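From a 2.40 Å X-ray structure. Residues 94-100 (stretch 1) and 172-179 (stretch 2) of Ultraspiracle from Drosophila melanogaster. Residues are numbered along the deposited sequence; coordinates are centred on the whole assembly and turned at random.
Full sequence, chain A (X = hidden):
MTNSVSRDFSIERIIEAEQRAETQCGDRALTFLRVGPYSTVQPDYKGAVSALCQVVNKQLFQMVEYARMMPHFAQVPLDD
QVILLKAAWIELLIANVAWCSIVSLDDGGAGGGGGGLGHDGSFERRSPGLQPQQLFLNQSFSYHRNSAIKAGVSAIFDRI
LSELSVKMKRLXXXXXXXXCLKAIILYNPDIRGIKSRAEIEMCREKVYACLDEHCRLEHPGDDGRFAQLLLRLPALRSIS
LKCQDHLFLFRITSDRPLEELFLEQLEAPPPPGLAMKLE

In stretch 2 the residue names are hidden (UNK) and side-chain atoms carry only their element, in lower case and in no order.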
# COMPACT_ATOMS: atom_id res chain seq x y z
N ILE A 94 -1.66 28.57 1.98
CA ILE A 94 -1.71 29.21 0.67
C ILE A 94 -2.92 28.80 -0.15
O ILE A 94 -3.40 29.60 -0.96
CB ILE A 94 -0.42 28.93 -0.12
CG1 ILE A 94 0.75 29.63 0.57
CG2 ILE A 94 -0.55 29.45 -1.56
CD1 ILE A 94 2.08 29.37 -0.09
N ALA A 95 -3.41 27.58 0.04
CA ALA A 95 -4.59 27.12 -0.70
C ALA A 95 -5.79 27.95 -0.22
O ALA A 95 -6.66 28.33 -1.00
CB ALA A 95 -4.84 25.63 -0.45
N ASN A 96 -5.83 28.22 1.08
CA ASN A 96 -6.89 29.04 1.64
C ASN A 96 -6.81 30.49 1.17
O ASN A 96 -7.85 31.10 0.94
CB ASN A 96 -6.87 28.99 3.17
CG ASN A 96 -7.59 27.76 3.73
OD1 ASN A 96 -7.24 27.24 4.79
ND2 ASN A 96 -8.62 27.31 3.03
N VAL A 97 -5.61 31.05 1.01
CA VAL A 97 -5.53 32.43 0.54
C VAL A 97 -5.91 32.46 -0.94
O VAL A 97 -6.53 33.42 -1.39
CB VAL A 97 -4.11 33.07 0.71
CG1 VAL A 97 -3.56 32.76 2.07
CG2 VAL A 97 -3.17 32.60 -0.36
N ALA A 98 -5.57 31.42 -1.68
CA ALA A 98 -5.93 31.38 -3.10
C ALA A 98 -7.45 31.45 -3.26
O ALA A 98 -7.95 32.19 -4.12
CB ALA A 98 -5.38 30.11 -3.76
N TRP A 99 -8.17 30.69 -2.43
CA TRP A 99 -9.62 30.62 -2.44
C TRP A 99 -10.31 31.92 -1.98
O TRP A 99 -11.32 32.32 -2.56
CB TRP A 99 -10.07 29.45 -1.55
CG TRP A 99 -11.57 29.33 -1.36
CD1 TRP A 99 -12.30 29.74 -0.28
CD2 TRP A 99 -12.51 28.77 -2.28
NE1 TRP A 99 -13.63 29.48 -0.47
CE2 TRP A 99 -13.80 28.89 -1.69
CE3 TRP A 99 -12.40 28.20 -3.55
CZ2 TRP A 99 -14.96 28.45 -2.33
CZ3 TRP A 99 -13.57 27.76 -4.20
CH2 TRP A 99 -14.83 27.89 -3.58
N CYS A 100 -9.77 32.57 -0.94
CA CYS A 100 -10.34 33.82 -0.44
C CYS A 100 -10.07 34.95 -1.41
O CYS A 100 -10.77 35.95 -1.40
CB CYS A 100 -9.72 34.24 0.90
SG CYS A 100 -10.19 33.27 2.31
N UNK A 172 -14.04 27.07 -12.10
CA UNK A 172 -15.29 27.03 -11.33
C UNK A 172 -15.09 26.10 -10.14
O UNK A 172 -15.99 25.35 -9.76
n UNK A 172 -16.73 26.77 -14.58
c UNK A 172 -16.74 27.38 -13.40
o UNK A 172 -16.97 28.59 -13.28
c UNK A 172 -16.45 26.51 -12.18
N UNK A 173 -13.90 26.15 -9.54
CA UNK A 173 -13.60 25.32 -8.39
C UNK A 173 -14.60 25.61 -7.28
O UNK A 173 -14.88 26.76 -6.98
c UNK A 173 -10.38 25.28 -6.17
c UNK A 173 -11.64 24.68 -6.79
c UNK A 173 -12.18 25.60 -7.89
c UNK A 173 -11.33 23.30 -7.38
N UNK A 174 -15.16 24.57 -6.67
CA UNK A 174 -16.11 24.79 -5.60
C UNK A 174 -15.50 24.42 -4.25
O UNK A 174 -14.40 23.85 -4.19
o UNK A 174 -17.85 21.83 -6.72
o UNK A 174 -16.44 21.98 -5.05
c UNK A 174 -17.21 22.50 -5.88
c UNK A 174 -17.41 24.01 -5.85
N UNK A 175 -16.22 24.74 -3.18
CA UNK A 175 -15.75 24.48 -1.83
C UNK A 175 -15.47 23.00 -1.56
O UNK A 175 -14.56 22.67 -0.80
n UNK A 175 -14.31 25.28 2.05
c UNK A 175 -15.13 25.77 0.95
c UNK A 175 -16.30 24.84 0.64
c UNK A 175 -16.76 25.00 -0.80
n UNK A 175 -16.06 25.18 3.55
n UNK A 175 -13.95 24.57 4.21
c UNK A 175 -14.77 25.01 3.27
N UNK A 176 -16.24 22.12 -2.19
CA UNK A 176 -16.04 20.70 -2.01
C UNK A 176 -14.76 20.24 -2.67
O UNK A 176 -14.01 19.44 -2.12
c UNK A 176 -17.24 19.91 -2.56
c UNK A 176 -19.42 20.29 -1.29
c UNK A 176 -20.72 21.23 0.59
c UNK A 176 -18.21 19.40 -1.49
n UNK A 176 -21.45 21.97 -0.24
n UNK A 176 -19.76 20.43 0.13
n UNK A 176 -20.92 21.33 1.90
N UNK A 177 -14.48 20.75 -3.86
CA UNK A 177 -13.25 20.37 -4.54
C UNK A 177 -12.00 20.89 -3.83
O UNK A 177 -10.97 20.22 -3.84
c UNK A 177 -14.65 20.83 -8.11
c UNK A 177 -14.55 20.38 -6.69
o UNK A 177 -14.91 19.96 -8.97
c UNK A 177 -13.29 20.85 -5.99
o UNK A 177 -14.48 22.03 -8.38
N UNK A 178 -12.08 22.06 -3.19
CA UNK A 178 -10.92 22.61 -2.48
C UNK A 178 -10.62 21.77 -1.23
O UNK A 178 -9.46 21.52 -0.89
c UNK A 178 -10.39 25.91 -0.55
c UNK A 178 -8.82 25.02 -2.33
c UNK A 178 -9.94 24.68 -1.33
c UNK A 178 -11.15 24.07 -2.08
N UNK A 179 -11.68 21.35 -0.54
CA UNK A 179 -11.52 20.51 0.63
C UNK A 179 -10.80 19.22 0.24
O UNK A 179 -9.93 18.76 0.97
o UNK A 179 -13.45 21.30 1.80
c UNK A 179 -12.86 20.15 1.23

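Position 172 carries two side-chain carbons, the second bearing one oxygen and one nitrogen, and touches nothing on stretch 1. The terminal amide makes it Asn-172. It leaves the preceding helix with positive phi (68°) in a Schellman motif, and its CA-to-CB bond points away from stretch 1.

At position 173 four carbons fork at the second, one of them 4.4 Å from Trp-99 CE3. Its backbone O lies 3.2 Å from Trp-99 CZ3, near the plane of the indole and at its edge. The fork beyond a methylene identifies Leu-173, with CD2 the carbon that approaches the ring.

Position 174 has two carbons, the second carrying two oxygens. The CA-to-CB bond turns away from stretch 1, so the approach falls to the backbone, whose C is 3.6 Å from Trp-99 CH2. A carboxylate on so short a stem is Asp-174, the N-cap of the helix that follows.

Position 175 shows three carbons, a nitrogen, and a carbon bearing two further nitrogens. Its backbone N is 3.5 Å from Trp-99 CH2, and its CB is 4.2 Å from Trp-99 CZ2. The guanidinium defines Arg-175.

The same atom pattern recurs at position 176, but here the chain leaves the contact altogether, its CA-to-CB bond pointing away. This is Arg-176, an exposed residue.

Position 177 has three carbons, the third carrying two oxygens, and makes no contact with stretch 1. It is Glu-177, which closes a reciprocal capping box: its N donates to Asp-174 OD1 (2.6 Å), while Asp-174 N donates to Glu-177 OE1 (3.1 Å).

Four carbons forked at the second return at position 178. One branch end lies 3.7 Å from Trp-99 CB, the other 4.4 Å from Ala-95 CB. This is Leu-178, in a t, p rotamer, with CD2 near the tryptophan and CD1 near the alanine.

Position 179 ends in one carbon and one oxygen, out of reach of stretch 1; it is Ser-179.

No hydrogen bond joins the stretches, and the contact rests on packing. The two helices run nearly antiparallel (165°), their axes 11.6 Å apart at closest approach. The gap is bridged mainly by Leu-178, whose CA lies 8.0 Å from Ala-95 CA, and by Trp-99, whose t rotamer carries the indole over the start of the second helix. There the ring meets backbone as well as side chains, while the capping box ties together the turn against which it rests.

Stretch 2 172-179: NLDRRELS
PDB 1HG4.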